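Local coordinates for interferon-inducible protein AIM2 (Mus musculus, PDB 4JBM), which senses double-stranded DNA in the cytosol through its HIN domain and triggers assembly of the AIM2 inflammasome, leading to pyroptosis, at residues H28-V40 and N83-R95. Residues are numbered along the deposited sequence; the frame is centred on the assembly and turned at random.
Sequences HATVATETDFFFV and NHEVPNNVVKRAR. With nucleotides of chain C; nucleotides of chain D.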
ATOM      1  N   HIS A  28       7.234   1.474   3.244  1.00 86.85           N
ATOM      2  CA  HIS A  28       6.325   0.346   3.183  1.00 84.94           C
ATOM      3  C   HIS A  28       6.937  -0.796   2.384  1.00 77.94           C
ATOM      4  O   HIS A  28       7.655  -0.578   1.404  1.00 75.10           O
ATOM      5  CB  HIS A  28       5.005   0.778   2.555  1.00 85.16           C
ATOM      6  CG  HIS A  28       4.224   1.719   3.411  1.00 81.26           C
ATOM      7  ND1 HIS A  28       4.340   3.089   3.315  1.00 70.96           N
ATOM      8  CD2 HIS A  28       3.331   1.484   4.401  1.00 80.78           C
ATOM      9  CE1 HIS A  28       3.541   3.657   4.198  1.00 79.25           C
ATOM     10  NE2 HIS A  28       2.915   2.709   4.870  1.00 76.28           N
ATOM     11  N   ALA A  29       6.623  -2.017   2.801  1.00 72.15           N
ATOM     12  CA  ALA A  29       7.142  -3.199   2.140  1.00 65.51           C
ATOM     13  C   ALA A  29       6.083  -4.288   2.122  1.00 67.05           C
ATOM     14  O   ALA A  29       5.088  -4.206   2.832  1.00 65.86           O
ATOM     15  CB  ALA A  29       8.408  -3.688   2.837  1.00 63.81           C
ATOM     16  N   THR A  30       6.277  -5.290   1.277  1.00 64.09           N
ATOM     17  CA  THR A  30       5.422  -6.473   1.303  1.00 60.46           C
ATOM     18  C   THR A  30       6.311  -7.658   1.584  1.00 65.20           C
ATOM     19  O   THR A  30       7.360  -7.810   0.960  1.00 67.85           O
ATOM     20  CB  THR A  30       4.704  -6.693  -0.030  1.00 56.77           C
ATOM     21  OG1 THR A  30       3.915  -5.541  -0.338  1.00 60.13           O
ATOM     22  CG2 THR A  30       3.791  -7.915   0.041  1.00 56.16           C
ATOM     23  N   VAL A  31       5.928  -8.477   2.552  1.00 68.00           N
ATOM     24  CA  VAL A  31       6.734  -9.648   2.868  1.00 65.32           C
ATOM     25  C   VAL A  31       5.814 -10.859   2.895  1.00 70.21           C
ATOM     26  O   VAL A  31       4.592 -10.710   2.899  1.00 77.62           O
ATOM     27  CB  VAL A  31       7.482  -9.486   4.207  1.00 63.32           C
ATOM     28  CG1 VAL A  31       8.341  -8.230   4.198  1.00 62.27           C
ATOM     29  CG2 VAL A  31       6.498  -9.455   5.351  1.00 49.78           C
ATOM     30  N   ALA A  32       6.390 -12.051   2.898  1.00 69.58           N
ATOM     31  CA  ALA A  32       5.586 -13.262   2.826  1.00 69.55           C
ATOM     32  C   ALA A  32       6.219 -14.415   3.568  1.00 68.75           C
ATOM     33  O   ALA A  32       7.438 -14.547   3.625  1.00 63.52           O
ATOM     34  CB  ALA A  32       5.339 -13.653   1.376  1.00 62.73           C
ATOM     35  N   THR A  33       5.370 -15.264   4.129  1.00 74.44           N
ATOM     36  CA  THR A  33       5.825 -16.538   4.649  1.00 76.72           C
ATOM     37  C   THR A  33       5.506 -17.569   3.587  1.00 75.51           C
ATOM     38  O   THR A  33       5.181 -17.216   2.454  1.00 74.40           O
ATOM     39  CB  THR A  33       5.120 -16.899   5.963  1.00 71.01           C
ATOM     40  OG1 THR A  33       3.699 -16.877   5.779  1.00 68.13           O
ATOM     41  CG2 THR A  33       5.492 -15.905   7.033  1.00 75.86           C
ATOM     42  N   GLU A  34       5.591 -18.842   3.946  1.00 75.99           N
ATOM     43  CA  GLU A  34       5.305 -19.915   3.010  1.00 71.33           C
ATOM     44  C   GLU A  34       3.805 -20.087   2.785  1.00 68.23           C
ATOM     45  O   GLU A  34       3.393 -20.858   1.923  1.00 84.87           O
ATOM     46  CB  GLU A  34       5.933 -21.211   3.522  1.00 74.69           C
ATOM     47  CG  GLU A  34       7.434 -21.295   3.299  1.00 85.64           C
ATOM     48  CD  GLU A  34       8.065 -22.477   4.008  1.00100.19           C
ATOM     49  OE1 GLU A  34       7.369 -23.119   4.822  1.00 99.04           O
ATOM     50  OE2 GLU A  34       9.248 -22.773   3.739  1.00 96.84           O
ATOM     51  N   THR A  35       2.994 -19.362   3.553  1.00 66.54           N
ATOM     52  CA  THR A  35       1.545 -19.540   3.504  1.00 69.40           C
ATOM     53  C   THR A  35       0.810 -18.317   3.006  1.00 66.91           C
ATOM     54  O   THR A  35      -0.185 -18.435   2.298  1.00 73.67           O
ATOM     55  CB  THR A  35       0.962 -19.891   4.887  1.00 68.35           C
ATOM     56  OG1 THR A  35       2.028 -20.172   5.804  1.00 82.93           O
ATOM     57  CG2 THR A  35       0.026 -21.084   4.786  1.00 79.00           C
ATOM     58  N   ASP A  36       1.307 -17.140   3.365  1.00 71.32           N
ATOM     59  CA  ASP A  36       0.630 -15.898   3.012  1.00 75.19           C
ATOM     60  C   ASP A  36       1.592 -14.717   2.963  1.00 56.53           C
ATOM     61  O   ASP A  36       2.785 -14.843   3.249  1.00 65.40           O
ATOM     62  CB  ASP A  36      -0.517 -15.608   3.993  1.00 81.68           C
ATOM     63  CG  ASP A  36      -1.659 -14.834   3.351  1.00 85.84           C
ATOM     64  OD1 ASP A  36      -1.407 -14.104   2.375  1.00 83.93           O
ATOM     65  OD2 ASP A  36      -2.809 -14.965   3.820  1.00 91.39           O
ATOM     66  N   PHE A  37       1.053 -13.562   2.597  1.00 61.15           N
ATOM     67  CA  PHE A  37       1.831 -12.335   2.574  1.00 61.05           C
ATOM     68  C   PHE A  37       1.145 -11.308   3.481  1.00 62.24           C
ATOM     69  O   PHE A  37      -0.045 -11.411   3.786  1.00 59.44           O
ATOM     70  CB  PHE A  37       1.885 -11.761   1.160  1.00 55.67           C
ATOM     71  CG  PHE A  37       0.547 -11.303   0.655  1.00 61.53           C
ATOM     72  CD1 PHE A  37      -0.325 -12.199   0.050  1.00 54.08           C
ATOM     73  CD2 PHE A  37       0.140  -9.983   0.818  1.00 57.68           C
ATOM     74  CE1 PHE A  37      -1.572 -11.786  -0.397  1.00 65.07           C
ATOM     75  CE2 PHE A  37      -1.107  -9.562   0.378  1.00 56.83           C
ATOM     76  CZ  PHE A  37      -1.963 -10.459  -0.232  1.00 65.42           C
ATOM     77  N   PHE A  38       1.901 -10.308   3.904  1.00 65.44           N
ATOM     78  CA  PHE A  38       1.305  -9.139   4.534  1.00 62.65           C
ATOM     79  C   PHE A  38       2.169  -7.928   4.240  1.00 62.63           C
ATOM     80  O   PHE A  38       3.339  -8.063   3.860  1.00 70.75           O
ATOM     81  CB  PHE A  38       1.088  -9.347   6.040  1.00 57.98           C
ATOM     82  CG  PHE A  38       2.289  -9.872   6.761  1.00 71.38           C
ATOM     83  CD1 PHE A  38       3.228  -9.004   7.297  1.00 73.50           C
ATOM     84  CD2 PHE A  38       2.486 -11.237   6.898  1.00 61.09           C
ATOM     85  CE1 PHE A  38       4.334  -9.491   7.968  1.00 80.85           C
ATOM     86  CE2 PHE A  38       3.591 -11.729   7.562  1.00 70.24           C
ATOM     87  CZ  PHE A  38       4.518 -10.855   8.094  1.00 74.78           C
ATOM     88  N   PHE A  39       1.581  -6.748   4.394  1.00 68.52           N
ATOM     89  CA  PHE A  39       2.301  -5.502   4.184  1.00 59.80           C
ATOM     90  C   PHE A  39       2.888  -5.074   5.508  1.00 72.37           C
ATOM     91  O   PHE A  39       2.325  -5.360   6.568  1.00 62.85           O
ATOM     92  CB  PHE A  39       1.352  -4.444   3.612  1.00 61.25           C
ATOM     93  CG  PHE A  39       0.500  -4.968   2.496  1.00 70.15           C
ATOM     94  CD1 PHE A  39       1.065  -5.265   1.259  1.00 75.02           C
ATOM     95  CD2 PHE A  39      -0.855  -5.207   2.689  1.00 67.22           C
ATOM     96  CE1 PHE A  39       0.288  -5.776   0.223  1.00 65.53           C
ATOM     97  CE2 PHE A  39      -1.644  -5.716   1.661  1.00 78.20           C
ATOM     98  CZ  PHE A  39      -1.070  -6.000   0.425  1.00 71.86           C
ATOM     99  N   VAL A  40       4.063  -4.462   5.458  1.00 82.05           N
ATOM    100  CA  VAL A  40       4.703  -3.972   6.662  1.00 83.89           C
ATOM    101  C   VAL A  40       4.995  -2.478   6.537  1.00 77.98           C
ATOM    102  O   VAL A  40       5.520  -2.008   5.520  1.00 67.81           O
ATOM    103  CB  VAL A  40       5.971  -4.796   7.043  1.00 79.67           C
ATOM    104  CG1 VAL A  40       5.654  -6.283   7.058  1.00 89.13           C
ATOM    105  CG2 VAL A  40       7.098  -4.537   6.068  1.00 84.83           C
ATOM    106  N   ASN A  83      15.742 -21.683   4.216  1.00 76.83           N
ATOM    107  CA  ASN A  83      15.339 -22.527   3.095  1.00 73.01           C
ATOM    108  C   ASN A  83      13.907 -22.243   2.661  1.00 77.37           C
ATOM    109  O   ASN A  83      13.363 -22.947   1.813  1.00 80.30           O
ATOM    110  CB  ASN A  83      15.471 -24.016   3.436  1.00 76.22           C
ATOM    111  CG  ASN A  83      14.755 -24.398   4.723  1.00 86.30           C
ATOM    112  OD1 ASN A  83      13.745 -23.803   5.092  1.00 72.76           O
ATOM    113  ND2 ASN A  83      15.268 -25.419   5.400  1.00 96.06           N
ATOM    114  N   HIS A  84      13.285 -21.228   3.251  1.00 75.37           N
ATOM    115  CA  HIS A  84      11.909 -20.909   2.893  1.00 81.54           C
ATOM    116  C   HIS A  84      11.797 -20.436   1.460  1.00 78.70           C
ATOM    117  O   HIS A  84      12.649 -19.706   0.952  1.00 78.35           O
ATOM    118  CB  HIS A  84      11.330 -19.832   3.813  1.00 89.21           C
ATOM    119  CG  HIS A  84      11.037 -20.301   5.198  1.00 93.13           C
ATOM    120  ND1 HIS A  84      11.382 -21.556   5.662  1.00 90.74           N
ATOM    121  CD2 HIS A  84      10.391 -19.699   6.225  1.00 86.54           C
ATOM    122  CE1 HIS A  84      10.984 -21.696   6.904  1.00 84.63           C
ATOM    123  NE2 HIS A  84      10.372 -20.575   7.275  1.00 88.74           N
ATOM    124  N   GLU A  85      10.720 -20.876   0.822  1.00 75.73           N
ATOM    125  CA  GLU A  85      10.381 -20.461  -0.520  1.00 78.74           C
ATOM    126  C   GLU A  85       8.918 -20.069  -0.554  1.00 75.54           C
ATOM    127  O   GLU A  85       8.068 -20.787  -0.028  1.00 78.79           O
ATOM    128  CB  GLU A  85      10.631 -21.604  -1.511  1.00 82.47           C
ATOM    129  CG  GLU A  85      12.088 -22.019  -1.656  1.00 97.02           C
ATOM    130  CD  GLU A  85      12.258 -23.298  -2.466  1.00106.53           C
ATOM    131  OE1 GLU A  85      11.845 -24.374  -1.984  1.00102.91           O
ATOM    132  OE2 GLU A  85      12.797 -23.225  -3.590  1.00116.41           O
ATOM    133  N   VAL A  86       8.632 -18.925  -1.163  1.00 65.92           N
ATOM    134  CA  VAL A  86       7.267 -18.452  -1.271  1.00 60.82           C
ATOM    135  C   VAL A  86       6.648 -19.074  -2.511  1.00 54.75           C
ATOM    136  O   VAL A  86       7.209 -18.952  -3.602  1.00 67.41           O
ATOM    137  CB  VAL A  86       7.211 -16.910  -1.382  1.00 61.84           C
ATOM    138  CG1 VAL A  86       5.777 -16.419  -1.358  1.00 45.43           C
ATOM    139  CG2 VAL A  86       8.016 -16.269  -0.264  1.00 60.10           C
ATOM    140  N   PRO A  87       5.498 -19.754  -2.349  1.00 60.95           N
ATOM    141  CA  PRO A  87       4.746 -20.284  -3.494  1.00 59.37           C
ATOM    142  C   PRO A  87       4.451 -19.192  -4.523  1.00 68.62           C
ATOM    143  O   PRO A  87       4.292 -18.029  -4.150  1.00 71.20           O
ATOM    144  CB  PRO A  87       3.438 -20.771  -2.863  1.00 62.47           C
ATOM    145  CG  PRO A  87       3.803 -21.110  -1.443  1.00 64.49           C
ATOM    146  CD  PRO A  87       4.900 -20.142  -1.055  1.00 68.14           C
ATOM    147  N   ASN A  88       4.390 -19.561  -5.799  1.00 61.62           N
ATOM    148  CA  ASN A  88       4.167 -18.586  -6.857  1.00 59.03           C
ATOM    149  C   ASN A  88       2.915 -17.732  -6.677  1.00 52.51           C
ATOM    150  O   ASN A  88       2.956 -16.511  -6.886  1.00 53.02           O
ATOM    151  CB  ASN A  88       4.095 -19.287  -8.219  1.00 52.11           C
ATOM    152  CG  ASN A  88       5.448 -19.798  -8.691  1.00 69.33           C
ATOM    153  OD1 ASN A  88       6.495 -19.308  -8.263  1.00 66.94           O
ATOM    154  ND2 ASN A  88       5.426 -20.810  -9.556  1.00 63.35           N
ATOM    155  N   ASN A  89       1.809 -18.360  -6.284  1.00 45.28           N
ATOM    156  CA  ASN A  89       0.547 -17.631  -6.220  1.00 57.94           C
ATOM    157  C   ASN A  89       0.442 -16.714  -4.996  1.00 47.85           C
ATOM    158  O   ASN A  89      -0.375 -15.797  -4.972  1.00 54.02           O
ATOM    159  CB  ASN A  89      -0.668 -18.549  -6.290  1.00 48.81           C
ATOM    160  CG  ASN A  89      -1.895 -17.811  -6.806  1.00 57.05           C
ATOM    161  OD1 ASN A  89      -1.867 -17.270  -7.916  1.00 57.57           O
ATOM    162  ND2 ASN A  89      -2.947 -17.734  -5.993  1.00 50.20           N
ATOM    163  N   VAL A  90       1.226 -17.010  -3.964  1.00 54.00           N
ATOM    164  CA  VAL A  90       1.315 -16.123  -2.814  1.00 56.80           C
ATOM    165  C   VAL A  90       1.984 -14.828  -3.246  1.00 50.07           C
ATOM    166  O   VAL A  90       1.497 -13.744  -2.923  1.00 56.30           O
ATOM    167  CB  VAL A  90       2.089 -16.766  -1.649  1.00 62.44           C
ATOM    168  CG1 VAL A  90       2.179 -15.801  -0.473  1.00 58.52           C
ATOM    169  CG2 VAL A  90       1.414 -18.066  -1.225  1.00 58.15           C
ATOM    170  N   VAL A  91       3.083 -14.938  -3.995  1.00 47.48           N
ATOM    171  CA  VAL A  91       3.734 -13.763  -4.585  1.00 54.85           C
ATOM    172  C   VAL A  91       2.786 -12.995  -5.499  1.00 59.81           C
ATOM    173  O   VAL A  91       2.624 -11.766  -5.379  1.00 57.30           O
ATOM    174  CB  VAL A  91       4.964 -14.162  -5.414  1.00 54.69           C
ATOM    175  CG1 VAL A  91       5.611 -12.926  -6.040  1.00 53.76           C
ATOM    176  CG2 VAL A  91       5.949 -14.904  -4.549  1.00 49.44           C
ATOM    177  N   LYS A  92       2.142 -13.736  -6.396  1.00 48.23           N
ATOM    178  CA  LYS A  92       1.202 -13.150  -7.343  1.00 45.75           C
ATOM    179  C   LYS A  92       0.080 -12.403  -6.624  1.00 56.38           C
ATOM    180  O   LYS A  92      -0.300 -11.310  -7.038  1.00 55.99           O
ATOM    181  CB  LYS A  92       0.609 -14.214  -8.285  1.00 58.79           C
ATOM    182  CG  LYS A  92       1.299 -14.366  -9.624  1.00 57.86           C
ATOM    183  CD  LYS A  92       0.612 -15.444 -10.465  1.00 52.01           C
ATOM    184  CE  LYS A  92      -0.626 -14.963 -11.227  1.00 38.01           C
ATOM    185  NZ  LYS A  92      -0.291 -14.027 -12.361  1.00 43.59           N
ATOM    186  N   ARG A  93      -0.467 -12.982  -5.557  1.00 49.34           N
ATOM    187  CA  ARG A  93      -1.555 -12.288  -4.859  1.00 53.80           C
ATOM    188  C   ARG A  93      -1.039 -11.093  -4.062  1.00 53.54           C
ATOM    189  O   ARG A  93      -1.711 -10.069  -3.973  1.00 61.71           O
ATOM    190  CB  ARG A  93      -2.370 -13.249  -3.982  1.00 49.89           C
ATOM    191  CG  ARG A  93      -3.488 -13.932  -4.795  1.00 72.29           C
ATOM    192  CD  ARG A  93      -4.423 -14.852  -4.014  1.00 71.60           C
ATOM    193  NE  ARG A  93      -3.773 -16.038  -3.470  1.00 76.69           N
ATOM    194  CZ  ARG A  93      -3.378 -16.159  -2.208  1.00 85.97           C
ATOM    195  NH1 ARG A  93      -3.597 -15.176  -1.346  1.00 79.41           N
ATOM    196  NH2 ARG A  93      -2.793 -17.277  -1.799  1.00 85.98           N
ATOM    197  N   ALA A  94       0.174 -11.222  -3.530  1.00 60.88           N
ATOM    198  CA  ALA A  94       0.785 -10.167  -2.735  1.00 62.47           C
ATOM    199  C   ALA A  94       0.967  -8.928  -3.569  1.00 56.12           C
ATOM    200  O   ALA A  94       0.865  -7.797  -3.064  1.00 48.29           O
ATOM    201  CB  ALA A  94       2.123 -10.616  -2.197  1.00 53.74           C
ATOM    202  N   ARG A  95       1.262  -9.151  -4.845  1.00 46.79           N
ATOM    203  CA  ARG A  95       1.557  -8.050  -5.752  1.00 48.46           C
ATOM    204  C   ARG A  95       0.358  -7.522  -6.525  1.00 47.87           C
ATOM    205  O   ARG A  95       0.424  -6.437  -7.103  1.00 49.20           O
ATOM    206  CB  ARG A  95       2.655  -8.464  -6.741  1.00 56.90           C
ATOM    207  CG  ARG A  95       4.002  -8.806  -6.102  1.00 55.00           C
ATOM    208  CD  ARG A  95       4.665  -7.575  -5.494  1.00 76.26           C
ATOM    209  NE  ARG A  95       5.043  -6.567  -6.493  1.00 87.00           N
ATOM    210  CZ  ARG A  95       6.198  -6.562  -7.160  1.00 86.99           C
ATOM    211  NH1 ARG A  95       7.097  -7.518  -6.954  1.00 85.66           N
ATOM    212  NH2 ARG A  95       6.460  -5.603  -8.036  1.00 90.44           N
TER
ATOM    213  P    DG C   8      -3.923 -20.383  -3.849  1.00 68.65           P
ATOM    214  OP1  DG C   8      -3.216 -21.284  -2.905  1.00 74.25           O
ATOM    215  OP2  DG C   8      -3.624 -18.930  -3.884  1.00 66.76           O
ATOM    216  O5'  DG C   8      -3.746 -20.953  -5.332  1.00 56.36           O
ATOM    217  C5'  DG C   8      -4.206 -22.297  -5.580  1.00 46.56           C
ATOM    218  C4'  DG C   8      -4.053 -22.589  -7.055  1.00 50.17           C
ATOM    219  O4'  DG C   8      -5.080 -21.936  -7.836  1.00 56.09           O
ATOM    220  C3'  DG C   8      -2.705 -22.131  -7.607  1.00 55.92           C
ATOM    221  O3'  DG C   8      -2.116 -23.191  -8.319  1.00 71.49           O
ATOM    222  C2'  DG C   8      -3.034 -20.940  -8.500  1.00 58.33           C
ATOM    223  C1'  DG C   8      -4.468 -21.251  -8.910  1.00 58.17           C
ATOM    224  N9   DG C   8      -5.242 -20.047  -9.164  1.00 52.04           N
ATOM    225  C8   DG C   8      -5.338 -18.917  -8.387  1.00 51.54           C
ATOM    226  N7   DG C   8      -6.104 -17.985  -8.889  1.00 47.95           N
ATOM    227  C5   DG C   8      -6.538 -18.527 -10.089  1.00 45.81           C
ATOM    228  C6   DG C   8      -7.392 -17.975 -11.062  1.00 46.68           C
ATOM    229  O6   DG C   8      -7.973 -16.872 -11.054  1.00 45.24           O
ATOM    230  N1   DG C   8      -7.561 -18.867 -12.117  1.00 48.59           N
ATOM    231  C2   DG C   8      -6.993 -20.118 -12.203  1.00 53.69           C
ATOM    232  N2   DG C   8      -7.298 -20.822 -13.300  1.00 49.25           N
ATOM    233  N3   DG C   8      -6.182 -20.644 -11.294  1.00 50.80           N
ATOM    234  C4   DG C   8      -6.009 -19.794 -10.269  1.00 49.53           C
TER
ATOM    235  O5'  DG D   1       3.888  -6.241 -10.433  1.00 55.09           O
ATOM    236  C5'  DG D   1       2.566  -6.589 -10.046  1.00 59.36           C
ATOM    237  C4'  DG D   1       1.567  -6.017 -11.027  1.00 48.18           C
ATOM    238  O4'  DG D   1       1.813  -6.570 -12.344  1.00 51.55           O
ATOM    239  C3'  DG D   1       0.107  -6.314 -10.746  1.00 41.30           C
ATOM    240  O3'  DG D   1      -0.671  -5.362 -11.433  1.00 38.77           O
ATOM    241  C2'  DG D   1      -0.022  -7.695 -11.376  1.00 31.90           C
ATOM    242  C1'  DG D   1       0.785  -7.510 -12.661  1.00 39.07           C
ATOM    243  N9   DG D   1       1.392  -8.756 -13.161  1.00 37.08           N
ATOM    244  C8   DG D   1       2.071  -9.716 -12.450  1.00 33.98           C
ATOM    245  N7   DG D   1       2.501 -10.723 -13.174  1.00 40.35           N
ATOM    246  C5   DG D   1       2.059 -10.425 -14.451  1.00 32.68           C
ATOM    247  C6   DG D   1       2.205 -11.137 -15.666  1.00 36.30           C
ATOM    248  O6   DG D   1       2.788 -12.199 -15.842  1.00 42.04           O
ATOM    249  N1   DG D   1       1.600 -10.502 -16.750  1.00 30.17           N
ATOM    250  C2   DG D   1       0.951  -9.296 -16.640  1.00 44.56           C
ATOM    251  N2   DG D   1       0.431  -8.807 -17.769  1.00 41.59           N
ATOM    252  N3   DG D   1       0.809  -8.619 -15.506  1.00 32.90           N
ATOM    253  C4   DG D   1       1.384  -9.226 -14.456  1.00 36.03           C
TER
ATOM    254  P    DC C   9      -0.600 -23.080  -8.845  1.00 71.55           P
ATOM    255  OP1  DC C   9       0.051 -24.382  -8.588  1.00 77.33           O
ATOM    256  OP2  DC C   9       0.038 -21.837  -8.347  1.00 68.46           O
ATOM    257  O5'  DC C   9      -0.804 -22.881 -10.418  1.00 54.96           O
ATOM    258  C5'  DC C   9      -1.800 -23.640 -11.115  1.00 52.34           C
ATOM    259  C4'  DC C   9      -2.011 -23.027 -12.484  1.00 60.33           C
ATOM    260  O4'  DC C   9      -2.923 -21.899 -12.428  1.00 57.02           O
ATOM    261  C3'  DC C   9      -0.729 -22.479 -13.107  1.00 78.40           C
ATOM    262  O3'  DC C   9      -0.729 -22.847 -14.446  1.00 90.52           O
ATOM    263  C2'  DC C   9      -0.862 -20.966 -12.973  1.00 71.52           C
ATOM    264  C1'  DC C   9      -2.363 -20.842 -13.169  1.00 63.40           C
ATOM    265  N1   DC C   9      -2.966 -19.565 -12.713  1.00 50.31           N
ATOM    266  C2   DC C   9      -3.909 -18.954 -13.535  1.00 46.23           C
ATOM    267  O2   DC C   9      -4.201 -19.497 -14.609  1.00 63.14           O
ATOM    268  N3   DC C   9      -4.469 -17.783 -13.138  1.00 38.43           N
ATOM    269  C4   DC C   9      -4.113 -17.242 -11.964  1.00 41.23           C
ATOM    270  N4   DC C   9      -4.689 -16.082 -11.587  1.00 45.02           N
ATOM    271  C5   DC C   9      -3.150 -17.863 -11.117  1.00 46.31           C
ATOM    272  C6   DC C   9      -2.601 -19.010 -11.524  1.00 52.30           C
TER
HETATM  273  O   HOH W   1       2.797  -5.679  -2.718  1.00 58.49           O
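Phe37 lies flat against Ala94, where a beta-hairpin of the first OB fold of the HIN domain meets helix 88-95. The hairpin pairs strands 28-32 and 37-40. Ala94 CA sits 3.4 Å from the Phe37 ring centroid, only 3° off the normal, a CH-pi contact over the face. Ala94 CB meets CG of the same ring at 3.3 Å. Phe37 reaches this place with CG between its backbone N and carbonyl carbon (chi1 66°).

Apolar packing continues toward the hairpin turn. Val86 CG1 touches Ala32 CB at 3.9 Å, and Val90 CG1 rests on the Asp36 backbone. Leu9 of strand 4-16 adjoins both Ala32 and Ala94.

In the hairpin turn, Glu34 CD lies 3.8 Å above one face of the His84 ring, offset toward its rim, with the carboxylate tilted 43° from the ring.

The helix also faces the bound DNA. Phosphate oxygen OP2 of DG8 of chain C accepts three hydrogen bonds: from Asn89 ND2 and from NE and NH2 of Arg93. Lys92 NZ makes a hydrogen bond to O6 of a guanine base of the bound DNA.

One water bridges the segments beside the Phe39 ring edge. The water oxygen is hydrogen-bonded to Thr30 OG1 at 2.6 Å and donates to Ala94 O at 2.9 Å.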